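Local coordinates for protein AT-less polyketide synthase (Streptomyces platensis subsp. rosaceus, PDB 4QYR) that probably extends polyketide chains by condensing carrier-protein-bound acyl units, as a ketosynthase-containing part of the isomigrastatin polyketide synthase, at residues 282-287 against 315-320; 342-347 against 392-397; 550-555 against 574-579. All blocks are in the same frame, centred on the assembly; numbering follows the deposited sequence.

Contact 1 (282-287 against 315-320); sequences KAQAAL and PVEVNA
Q284 reaches from helix 281-291 across to helix 313-331 and lies over A320 and E317, while A285 fills the place beside it. The two helices run in broadly the same direction, their short segments inclined at 42° with axes 8.7 Å apart at closest approach. The path of Q284 shows how one extended side chain bridges such a pair. Its CB starts the contact, 3.9 Å from A320 CB, methylene against methyl. CG is held anti to the carbonyl carbon (chi1 -65°), and the chain continues extended, which carries CD past A320 toward the preceding turn of the facing helix. At the tip, NE2 stands 3.2 Å from E317 CA and 3.7 Å from E317 CB, with V316 CG1 farther off at 4.3 Å. The amide end lies beside the E317 backbone and CB, the two side chains crossing at about a right angle, and the carboxylate is directed elsewhere. The extended E317 chain ends where OE2 accepts from H306 N and OE1 from G307 N, at the head of an HGTGT motif, as in other ketosynthases. The alanines complete the contact from the neighbouring position. A285 CB rests 3.9 Å from A320 O and 4.5 Å from A320 CB, and the register is set here, with the CA atoms of A285 and A320 closest. F423 touches both Q284 and E317, tying this helix pair to strand 417-423 of the sheet beneath. Chemically, then, the helices are joined by van der Waals contact between alanine methyls and one long side chain, whereas the buried acid, held by two backbone N-H groups, links helix 313-331 to the loop after strand 302-304.

Contact 2 (342-347 against 392-397); sequences CALGSV and GGFEVV
C342, A343 and L344 pair in parallel with F394, E395 and V396, adding strand 394-396 at one end of the mixed sheet of the thiolase-like ketosynthase fold. Backbone bonding alternates as expected for parallel strands. C342 N donates to G393 O, just before the strand, at 3.2 Å. C342 O in turn receives E395 N at 2.9 Å, and farther along V397 N reaches L344 O with a nearly straight N-H...O angle of 169°, the donor lying in the carbonyl plane. CA-H...O contacts accompany these bonds: F394 CA, for example, lies 3.3 Å from C342 O, the same oxygen that E395 N uses.

Apolar contacts divide between the two faces of the sheet. On the face of C342, L344, F394 and V396, the cysteine sulfur approaches the aromatic ring obliquely, SG lying 5.0 Å from the F394 centroid. L344 extends over this same face with CG anti to its backbone N (chi1 180°). Of its methyls, CD1 faces F394 CD1, and CD2 meets V396 CG2 at 4.1 Å. Helix 313-331 covers this face through V318 and L321, the helix of the beta-alpha-beta unit that joins strands 302-304 and 342-345.

E395, on the opposite face with A343, leads its carboxylate away to a salt bridge with R401. V397, just past the last bridged pair, sets CG2 against A343 CB at 3.7 Å.

Contact 3 (550-555 against 574-579); sequences EQAPEV and GAPVDW
V555, in helix 553-561, packs against A575 and V577 in the loop that leaves helix 564-572 through a Schellman motif, with G574 as its C-prime residue at positive phi. In the C-terminal part of the chain, the contact joins the lead-in of one helix to the exit of the next. The two V555 methyls divide the work: CG2 meets A575 CB at 3.7 Å, and CG1 meets V577 CG2 at 4.0 Å, the two valines crossing at about a right angle. V577 turns its other methyl, CG1, over the centre of the W579 ring, while V567 of helix 564-572 also touches V555. Next outward, A552 CB sits 3.9 Å from P576 CD, and its backbone N donates to P576 O at 3.1 Å. E550 lies across the other part of the proline ring. With chi1 at 75°, its CG comes to 3.7 Å from P576 CB, and OE2 lies 3.6 Å from P576 CG. Q551 carries the hydrogen bonding at the polar edge, NE2 making a weak hydrogen bond to T556 OG1. Its OE1 accepts D578 N at 3.2 Å, the donor tilted 21° from the amide carbonyl plane.

How the contacts relate
Followed from the N terminus, the contacts come in series: none nests in or crosses another. Contact 1 closes a 27-residue excursion that includes strand 302-304 and brings helix 313-331 beside helix 281-291. After a connecting loop the chain enters strand 342-345, the next element, where contact 2 opens; 44 residues later it returns to add strand 394-396. These two are neighbours in space as well, meeting where V318 CG2 lies 4.1 Å from L344 CD2, and together they join helix layer to sheet edge within the ketosynthase. Contact 3 closes an 18-residue excursion, mostly helix, on the far side of the chain's centre, its centre about 55 Å from that of contact 2.

Contact 1 (282-287 against 315-320)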
ATOM      1  N   LYS A 282      -8.303 -14.382 -18.140  1.00 44.46           N
ATOM      2  CA  LYS A 282      -8.935 -15.307 -17.221  1.00 43.35           C
ATOM      3  C   LYS A 282      -8.866 -14.755 -15.810  1.00 42.48           C
ATOM      4  O   LYS A 282      -9.751 -15.018 -14.999  1.00 45.05           O
ATOM      5  CB  LYS A 282      -8.321 -16.702 -17.293  1.00 58.71           C
ATOM      6  CG  LYS A 282      -9.375 -17.740 -16.930  1.00 61.50           C
ATOM      7  CD  LYS A 282      -9.029 -19.197 -17.245  1.00 72.42           C
ATOM      8  CE  LYS A 282     -10.281 -20.069 -16.957  1.00 86.69           C
ATOM      9  NZ  LYS A 282     -10.064 -21.545 -16.906  1.00 88.01           N
ATOM     10  N   ALA A 283      -7.844 -13.954 -15.524  1.00 40.06           N
ATOM     11  CA  ALA A 283      -7.777 -13.251 -14.243  1.00 43.79           C
ATOM     12  C   ALA A 283      -8.776 -12.104 -14.175  1.00 45.53           C
ATOM     13  O   ALA A 283      -9.397 -11.879 -13.136  1.00 47.48           O
ATOM     14  CB  ALA A 283      -6.374 -12.724 -13.993  1.00 41.72           C
ATOM     15  N   GLN A 284      -8.899 -11.360 -15.273  1.00 43.94           N
ATOM     16  CA  GLN A 284      -9.823 -10.239 -15.325  1.00 40.03           C
ATOM     17  C   GLN A 284     -11.243 -10.743 -15.151  1.00 42.28           C
ATOM     18  O   GLN A 284     -12.076 -10.080 -14.555  1.00 41.36           O
ATOM     19  CB  GLN A 284      -9.677  -9.473 -16.634  1.00 39.94           C
ATOM     20  CG  GLN A 284      -8.333  -8.810 -16.789  1.00 42.23           C
ATOM     21  CD  GLN A 284      -8.220  -8.001 -18.066  1.00 50.39           C
ATOM     22  OE1 GLN A 284      -7.126  -7.572 -18.440  1.00 55.08           O
ATOM     23  NE2 GLN A 284      -9.348  -7.790 -18.748  1.00 50.66           N
ATOM     24  N   ALA A 285     -11.506 -11.938 -15.653  1.00 42.66           N
ATOM     25  CA  ALA A 285     -12.804 -12.544 -15.457  1.00 41.90           C
ATOM     26  C   ALA A 285     -13.018 -12.889 -13.995  1.00 42.74           C
ATOM     27  O   ALA A 285     -14.019 -12.496 -13.404  1.00 45.70           O
ATOM     28  CB  ALA A 285     -12.935 -13.763 -16.303  1.00 50.37           C
ATOM     29  N   ALA A 286     -12.058 -13.609 -13.417  1.00 43.12           N
ATOM     30  CA  ALA A 286     -12.177 -14.123 -12.054  1.00 39.65           C
ATOM     31  C   ALA A 286     -12.429 -12.993 -11.081  1.00 37.94           C
ATOM     32  O   ALA A 286     -13.183 -13.138 -10.127  1.00 38.30           O
ATOM     33  CB  ALA A 286     -10.949 -14.871 -11.678  1.00 39.74           C
ATOM     34  N   LEU A 287     -11.787 -11.864 -11.369  1.00 44.96           N
ATOM     35  CA  LEU A 287     -11.922 -10.621 -10.628  1.00 34.76           C
ATOM     36  C   LEU A 287     -13.342 -10.127 -10.595  1.00 44.91           C
ATOM     37  O   LEU A 287     -13.905  -9.900  -9.538  1.00 44.67           O
ATOM     38  CB  LEU A 287     -11.047  -9.538 -11.257  1.00 33.53           C
ATOM     39  CG  LEU A 287     -11.178  -8.120 -10.711  1.00 32.09           C
ATOM     40  CD1 LEU A 287     -10.349  -7.998  -9.450  1.00 31.18           C
ATOM     41  CD2 LEU A 287     -10.723  -7.108 -11.716  1.00 31.60           C
ATOM     42  N   PRO A 315      -9.897  -5.715 -26.600  1.00 55.59           N
ATOM     43  CA  PRO A 315     -10.745  -6.894 -26.797  1.00 50.21           C
ATOM     44  C   PRO A 315     -10.638  -7.893 -25.660  1.00 55.01           C
ATOM     45  O   PRO A 315     -11.647  -8.515 -25.327  1.00 55.19           O
ATOM     46  CB  PRO A 315     -10.204  -7.507 -28.089  1.00 53.01           C
ATOM     47  CG  PRO A 315      -9.549  -6.391 -28.799  1.00 53.79           C
ATOM     48  CD  PRO A 315      -8.939  -5.566 -27.712  1.00 59.37           C
ATOM     49  N   VAL A 316      -9.442  -8.042 -25.085  1.00 50.79           N
ATOM     50  CA  VAL A 316      -9.229  -8.992 -23.997  1.00 46.09           C
ATOM     51  C   VAL A 316     -10.156  -8.647 -22.850  1.00 44.22           C
ATOM     52  O   VAL A 316     -10.905  -9.495 -22.357  1.00 44.36           O
ATOM     53  CB  VAL A 316      -7.766  -8.993 -23.508  1.00 45.06           C
ATOM     54  CG1 VAL A 316      -7.635  -9.741 -22.195  1.00 43.52           C
ATOM     55  CG2 VAL A 316      -6.851  -9.601 -24.560  1.00 47.20           C
ATOM     56  N   GLU A 317     -10.107  -7.382 -22.451  1.00 42.74           N
ATOM     57  CA  GLU A 317     -10.946  -6.876 -21.389  1.00 45.35           C
ATOM     58  C   GLU A 317     -12.408  -7.136 -21.696  1.00 48.62           C
ATOM     59  O   GLU A 317     -13.143  -7.619 -20.835  1.00 48.73           O
ATOM     60  CB  GLU A 317     -10.717  -5.380 -21.177  1.00 48.85           C
ATOM     61  CG  GLU A 317     -11.788  -4.729 -20.304  1.00 53.86           C
ATOM     62  CD  GLU A 317     -11.427  -3.319 -19.827  1.00 55.95           C
ATOM     63  OE1 GLU A 317     -10.614  -2.643 -20.502  1.00 60.55           O
ATOM     64  OE2 GLU A 317     -11.949  -2.903 -18.759  1.00 51.21           O
ATOM     65  N   VAL A 318     -12.827  -6.836 -22.923  1.00 44.15           N
ATOM     66  CA  VAL A 318     -14.241  -6.953 -23.262  1.00 50.19           C
ATOM     67  C   VAL A 318     -14.691  -8.400 -23.366  1.00 47.04           C
ATOM     68  O   VAL A 318     -15.810  -8.732 -22.989  1.00 47.53           O
ATOM     69  CB  VAL A 318     -14.578  -6.234 -24.572  1.00 54.55           C
ATOM     70  CG1 VAL A 318     -16.031  -6.448 -24.922  1.00 54.69           C
ATOM     71  CG2 VAL A 318     -14.317  -4.749 -24.433  1.00 58.10           C
ATOM     72  N   ASN A 319     -13.825  -9.271 -23.861  1.00 49.98           N
ATOM     73  CA  ASN A 319     -14.159 -10.684 -23.869  1.00 49.47           C
ATOM     74  C   ASN A 319     -14.173 -11.239 -22.457  1.00 47.84           C
ATOM     75  O   ASN A 319     -14.989 -12.080 -22.135  1.00 52.19           O
ATOM     76  CB  ASN A 319     -13.189 -11.471 -24.735  1.00 51.05           C
ATOM     77  CG  ASN A 319     -13.421 -11.251 -26.209  1.00 61.80           C
ATOM     78  OD1 ASN A 319     -14.530 -11.431 -26.720  1.00 64.52           O
ATOM     79  ND2 ASN A 319     -12.373 -10.847 -26.908  1.00 63.23           N
ATOM     80  N   ALA A 320     -13.278 -10.763 -21.600  1.00 46.23           N
ATOM     81  CA  ALA A 320     -13.245 -11.264 -20.230  1.00 46.80           C
ATOM     82  C   ALA A 320     -14.517 -10.850 -19.482  1.00 44.78           C
ATOM     83  O   ALA A 320     -15.063 -11.592 -18.668  1.00 43.96           O
ATOM     84  CB  ALA A 320     -12.015 -10.763 -19.516  1.00 42.10           C
TER

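Contact 2 (342-347 against 392-397)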
ATOM      1  N   CYS A 342     -25.779  -4.475 -22.400  1.00 73.25           N
ATOM      2  CA  CYS A 342     -25.258  -3.554 -21.406  1.00 63.98           C
ATOM      3  C   CYS A 342     -24.325  -2.535 -22.057  1.00 59.20           C
ATOM      4  O   CYS A 342     -23.508  -2.889 -22.899  1.00 58.80           O
ATOM      5  CB  CYS A 342     -24.529  -4.325 -20.308  1.00 60.34           C
ATOM      6  SG  CYS A 342     -23.484  -3.305 -19.246  1.00 68.51           S
ATOM      7  N   ALA A 343     -24.447  -1.273 -21.659  1.00 51.03           N
ATOM      8  CA  ALA A 343     -23.639  -0.198 -22.222  1.00 49.46           C
ATOM      9  C   ALA A 343     -22.184  -0.240 -21.747  1.00 46.58           C
ATOM     10  O   ALA A 343     -21.873  -0.704 -20.641  1.00 49.73           O
ATOM     11  CB  ALA A 343     -24.250   1.126 -21.883  1.00 49.03           C
ATOM     12  N   LEU A 344     -21.296   0.284 -22.577  1.00 46.02           N
ATOM     13  CA  LEU A 344     -19.865   0.145 -22.347  1.00 45.50           C
ATOM     14  C   LEU A 344     -19.119   1.417 -22.709  1.00 44.98           C
ATOM     15  O   LEU A 344     -19.485   2.093 -23.673  1.00 48.12           O
ATOM     16  CB  LEU A 344     -19.339  -1.036 -23.157  1.00 45.21           C
ATOM     17  CG  LEU A 344     -17.863  -1.300 -23.027  1.00 47.62           C
ATOM     18  CD1 LEU A 344     -17.614  -1.985 -21.701  1.00 55.54           C
ATOM     19  CD2 LEU A 344     -17.482  -2.185 -24.152  1.00 48.40           C
ATOM     20  N   GLY A 345     -18.092   1.763 -21.941  1.00 40.42           N
ATOM     21  CA  GLY A 345     -17.382   3.000 -22.208  1.00 42.85           C
ATOM     22  C   GLY A 345     -16.071   3.225 -21.482  1.00 43.30           C
ATOM     23  O   GLY A 345     -15.582   2.366 -20.743  1.00 40.61           O
ATOM     24  N   SER A 346     -15.497   4.404 -21.697  1.00 45.82           N
ATOM     25  CA  SER A 346     -14.192   4.721 -21.132  1.00 42.24           C
ATOM     26  C   SER A 346     -13.832   6.200 -21.217  1.00 42.60           C
ATOM     27  O   SER A 346     -13.717   6.769 -22.304  1.00 48.61           O
ATOM     28  CB  SER A 346     -13.103   3.918 -21.825  1.00 41.08           C
ATOM     29  OG  SER A 346     -11.862   4.203 -21.220  1.00 41.37           O
ATOM     30  N   VAL A 347     -13.609   6.801 -20.059  1.00 38.09           N
ATOM     31  CA  VAL A 347     -13.301   8.210 -19.976  1.00 36.83           C
ATOM     32  C   VAL A 347     -11.921   8.517 -20.566  1.00 39.95           C
ATOM     33  O   VAL A 347     -11.651   9.657 -20.978  1.00 41.37           O
ATOM     34  CB  VAL A 347     -13.370   8.677 -18.525  1.00 36.21           C
ATOM     35  CG1 VAL A 347     -12.141   8.178 -17.753  1.00 31.74           C
ATOM     36  CG2 VAL A 347     -13.538  10.193 -18.459  1.00 33.93           C
ATOM     37  N   GLY A 392     -23.395  -9.591 -29.169  1.00110.56           N
ATOM     38  CA  GLY A 392     -24.315  -8.542 -28.747  1.00105.34           C
ATOM     39  C   GLY A 392     -24.545  -8.395 -27.245  1.00 99.77           C
ATOM     40  O   GLY A 392     -25.610  -7.941 -26.817  1.00 99.63           O
ATOM     41  N   GLY A 393     -23.551  -8.768 -26.440  1.00 93.28           N
ATOM     42  CA  GLY A 393     -23.677  -8.692 -24.999  1.00 83.13           C
ATOM     43  C   GLY A 393     -23.417  -7.296 -24.470  1.00 73.67           C
ATOM     44  O   GLY A 393     -23.949  -6.912 -23.428  1.00 69.45           O
ATOM     45  N   PHE A 394     -22.596  -6.541 -25.196  1.00 70.66           N
ATOM     46  CA  PHE A 394     -22.142  -5.219 -24.764  1.00 66.29           C
ATOM     47  C   PHE A 394     -22.114  -4.214 -25.901  1.00 68.51           C
ATOM     48  O   PHE A 394     -21.553  -4.483 -26.961  1.00 75.31           O
ATOM     49  CB  PHE A 394     -20.743  -5.291 -24.164  1.00 64.30           C
ATOM     50  CG  PHE A 394     -20.685  -5.987 -22.848  1.00 67.61           C
ATOM     51  CD1 PHE A 394     -20.630  -5.255 -21.672  1.00 66.56           C
ATOM     52  CD2 PHE A 394     -20.667  -7.374 -22.780  1.00 71.14           C
ATOM     53  CE1 PHE A 394     -20.569  -5.889 -20.448  1.00 67.05           C
ATOM     54  CE2 PHE A 394     -20.611  -8.017 -21.561  1.00 72.76           C
ATOM     55  CZ  PHE A 394     -20.557  -7.270 -20.389  1.00 70.32           C
ATOM     56  N   GLU A 395     -22.691  -3.045 -25.667  1.00 63.45           N
ATOM     57  CA  GLU A 395     -22.706  -1.992 -26.664  1.00 63.21           C
ATOM     58  C   GLU A 395     -21.800  -0.834 -26.254  1.00 61.10           C
ATOM     59  O   GLU A 395     -21.820  -0.396 -25.107  1.00 59.93           O
ATOM     60  CB  GLU A 395     -24.137  -1.513 -26.872  1.00 72.00           C
ATOM     61  CG  GLU A 395     -24.364  -0.663 -28.101  1.00 83.80           C
ATOM     62  CD  GLU A 395     -25.801  -0.156 -28.189  1.00 97.19           C
ATOM     63  OE1 GLU A 395     -26.736  -0.953 -27.940  1.00100.93           O
ATOM     64  OE2 GLU A 395     -25.998   1.041 -28.504  1.00102.39           O
ATOM     65  N   VAL A 396     -20.991  -0.343 -27.183  1.00 61.63           N
ATOM     66  CA  VAL A 396     -20.242   0.872 -26.931  1.00 50.95           C
ATOM     67  C   VAL A 396     -21.147   2.069 -27.154  1.00 55.60           C
ATOM     68  O   VAL A 396     -21.821   2.151 -28.169  1.00 57.42           O
ATOM     69  CB  VAL A 396     -19.030   0.998 -27.837  1.00 50.98           C
ATOM     70  CG1 VAL A 396     -18.321   2.316 -27.569  1.00 49.09           C
ATOM     71  CG2 VAL A 396     -18.105  -0.174 -27.642  1.00 50.27           C
ATOM     72  N   VAL A 397     -21.171   2.990 -26.195  1.00 56.05           N
ATOM     73  CA  VAL A 397     -21.948   4.224 -26.311  1.00 54.96           C
ATOM     74  C   VAL A 397     -21.189   5.271 -27.090  1.00 58.50           C
ATOM     75  O   VAL A 397     -20.266   5.889 -26.558  1.00 60.16           O
ATOM     76  CB  VAL A 397     -22.284   4.812 -24.932  1.00 53.89           C
ATOM     77  CG1 VAL A 397     -23.094   6.102 -25.078  1.00 49.94           C
ATOM     78  CG2 VAL A 397     -23.026   3.791 -24.096  1.00 56.12           C
TER

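Contact 3 (550-555 against 574-579)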
ATOM      1  N   GLU A 550     -17.235  21.996  22.881  1.00110.71           N
ATOM      2  CA  GLU A 550     -17.173  23.051  23.882  1.00116.10           C
ATOM      3  C   GLU A 550     -17.986  24.263  23.435  1.00110.62           C
ATOM      4  O   GLU A 550     -18.156  24.513  22.238  1.00108.67           O
ATOM      5  CB  GLU A 550     -15.729  23.455  24.160  1.00125.64           C
ATOM      6  CG  GLU A 550     -15.117  24.303  23.066  1.00131.30           C
ATOM      7  CD  GLU A 550     -13.786  24.892  23.474  1.00137.94           C
ATOM      8  OE1 GLU A 550     -13.494  24.908  24.690  1.00142.87           O
ATOM      9  OE2 GLU A 550     -13.037  25.349  22.584  1.00137.43           O
ATOM     10  N   GLN A 551     -18.499  25.014  24.399  1.00102.16           N
ATOM     11  CA  GLN A 551     -19.303  26.174  24.066  1.00 93.23           C
ATOM     12  C   GLN A 551     -19.191  27.259  25.135  1.00 90.08           C
ATOM     13  O   GLN A 551     -19.517  27.048  26.310  1.00 91.38           O
ATOM     14  CB  GLN A 551     -20.763  25.769  23.853  1.00 91.43           C
ATOM     15  CG  GLN A 551     -21.717  26.957  23.702  1.00 91.97           C
ATOM     16  CD  GLN A 551     -23.055  26.572  23.088  1.00 87.63           C
ATOM     17  OE1 GLN A 551     -23.114  25.839  22.096  1.00 82.81           O
ATOM     18  NE2 GLN A 551     -24.140  27.051  23.691  1.00 86.93           N
ATOM     19  N   ALA A 552     -18.717  28.421  24.698  1.00 85.86           N
ATOM     20  CA  ALA A 552     -18.456  29.554  25.579  1.00 87.56           C
ATOM     21  C   ALA A 552     -19.687  29.932  26.405  1.00 91.92           C
ATOM     22  O   ALA A 552     -20.812  29.896  25.903  1.00 91.67           O
ATOM     23  CB  ALA A 552     -17.971  30.749  24.757  1.00 84.28           C
ATOM     24  N   PRO A 553     -19.469  30.299  27.681  1.00 95.69           N
ATOM     25  CA  PRO A 553     -20.572  30.508  28.619  1.00101.00           C
ATOM     26  C   PRO A 553     -21.557  31.552  28.128  1.00104.64           C
ATOM     27  O   PRO A 553     -22.763  31.389  28.331  1.00106.71           O
ATOM     28  CB  PRO A 553     -19.860  30.977  29.891  1.00104.14           C
ATOM     29  CG  PRO A 553     -18.546  31.517  29.416  1.00101.49           C
ATOM     30  CD  PRO A 553     -18.168  30.632  28.287  1.00 95.84           C
ATOM     31  N   GLU A 554     -21.052  32.601  27.480  1.00104.18           N
ATOM     32  CA  GLU A 554     -21.925  33.665  27.002  1.00107.13           C
ATOM     33  C   GLU A 554     -22.766  33.186  25.827  1.00104.23           C
ATOM     34  O   GLU A 554     -23.974  33.417  25.794  1.00107.53           O
ATOM     35  CB  GLU A 554     -21.138  34.912  26.597  1.00111.51           C
ATOM     36  CG  GLU A 554     -22.067  36.095  26.310  1.00118.24           C
ATOM     37  CD  GLU A 554     -21.344  37.383  25.954  1.00122.92           C
ATOM     38  OE1 GLU A 554     -20.109  37.462  26.132  1.00123.28           O
ATOM     39  OE2 GLU A 554     -22.027  38.330  25.504  1.00126.01           O
ATOM     40  N   VAL A 555     -22.128  32.522  24.866  1.00 99.98           N
ATOM     41  CA  VAL A 555     -22.847  31.963  23.726  1.00 96.62           C
ATOM     42  C   VAL A 555     -23.977  31.053  24.200  1.00 94.69           C
ATOM     43  O   VAL A 555     -25.056  31.047  23.615  1.00 85.76           O
ATOM     44  CB  VAL A 555     -21.908  31.159  22.770  1.00 79.45           C
ATOM     45  CG1 VAL A 555     -22.602  30.890  21.450  1.00 76.94           C
ATOM     46  CG2 VAL A 555     -20.624  31.920  22.511  1.00 78.66           C
ATOM     47  N   GLY A 574     -13.927  34.787  18.021  1.00 82.55           N
ATOM     48  CA  GLY A 574     -13.340  33.538  18.473  1.00 73.73           C
ATOM     49  C   GLY A 574     -14.099  32.733  19.509  1.00 82.85           C
ATOM     50  O   GLY A 574     -13.528  31.825  20.118  1.00 75.09           O
ATOM     51  N   ALA A 575     -15.375  33.044  19.715  1.00 80.55           N
ATOM     52  CA  ALA A 575     -16.158  32.322  20.712  1.00 85.32           C
ATOM     53  C   ALA A 575     -16.505  30.933  20.205  1.00 87.21           C
ATOM     54  O   ALA A 575     -17.067  30.796  19.123  1.00 90.80           O
ATOM     55  CB  ALA A 575     -17.419  33.089  21.064  1.00 90.19           C
ATOM     56  N   PRO A 576     -16.153  29.890  20.973  1.00 84.57           N
ATOM     57  CA  PRO A 576     -16.472  28.526  20.537  1.00 82.78           C
ATOM     58  C   PRO A 576     -17.973  28.249  20.575  1.00 85.24           C
ATOM     59  O   PRO A 576     -18.640  28.570  21.558  1.00 81.94           O
ATOM     60  CB  PRO A 576     -15.723  27.645  21.545  1.00 81.75           C
ATOM     61  CG  PRO A 576     -14.642  28.523  22.080  1.00 81.88           C
ATOM     62  CD  PRO A 576     -15.248  29.895  22.133  1.00 83.35           C
ATOM     63  N   VAL A 577     -18.483  27.664  19.498  1.00 75.79           N
ATOM     64  CA  VAL A 577     -19.900  27.373  19.362  1.00 78.82           C
ATOM     65  C   VAL A 577     -20.106  25.878  19.085  1.00 80.77           C
ATOM     66  O   VAL A 577     -19.267  25.231  18.449  1.00 82.30           O
ATOM     67  CB  VAL A 577     -20.530  28.220  18.232  1.00 77.33           C
ATOM     68  CG1 VAL A 577     -22.021  27.991  18.148  1.00 79.13           C
ATOM     69  CG2 VAL A 577     -20.248  29.702  18.452  1.00 78.67           C
ATOM     70  N   ASP A 578     -21.208  25.331  19.584  1.00 79.88           N
ATOM     71  CA  ASP A 578     -21.524  23.923  19.395  1.00 80.91           C
ATOM     72  C   ASP A 578     -22.699  23.803  18.440  1.00 83.62           C
ATOM     73  O   ASP A 578     -23.818  23.504  18.852  1.00 90.75           O
ATOM     74  CB  ASP A 578     -21.840  23.267  20.742  1.00 87.71           C
ATOM     75  CG  ASP A 578     -22.028  21.760  20.646  1.00 88.62           C
ATOM     76  OD1 ASP A 578     -22.344  21.228  19.555  1.00 83.69           O
ATOM     77  OD2 ASP A 578     -21.868  21.102  21.693  1.00 93.33           O
ATOM     78  N   TRP A 579     -22.443  24.023  17.161  1.00 73.67           N
ATOM     79  CA  TRP A 579     -23.522  24.134  16.203  1.00 73.67           C
ATOM     80  C   TRP A 579     -24.420  22.909  16.096  1.00 82.10           C
ATOM     81  O   TRP A 579     -25.600  23.059  15.815  1.00 82.38           O
ATOM     82  CB  TRP A 579     -22.959  24.472  14.831  1.00 70.00           C
ATOM     83  CG  TRP A 579     -22.025  25.628  14.843  1.00 69.50           C
ATOM     84  CD1 TRP A 579     -20.670  25.588  14.945  1.00 67.34           C
ATOM     85  CD2 TRP A 579     -22.379  27.013  14.765  1.00 80.70           C
ATOM     86  NE1 TRP A 579     -20.153  26.862  14.925  1.00 67.80           N
ATOM     87  CE2 TRP A 579     -21.183  27.753  14.812  1.00 70.29           C
ATOM     88  CE3 TRP A 579     -23.596  27.700  14.655  1.00 80.04           C
ATOM     89  CZ2 TRP A 579     -21.168  29.146  14.754  1.00 82.75           C
ATOM     90  CZ3 TRP A 579     -23.578  29.079  14.597  1.00 75.63           C
ATOM     91  CH2 TRP A 579     -22.374  29.788  14.642  1.00 74.41           C
TER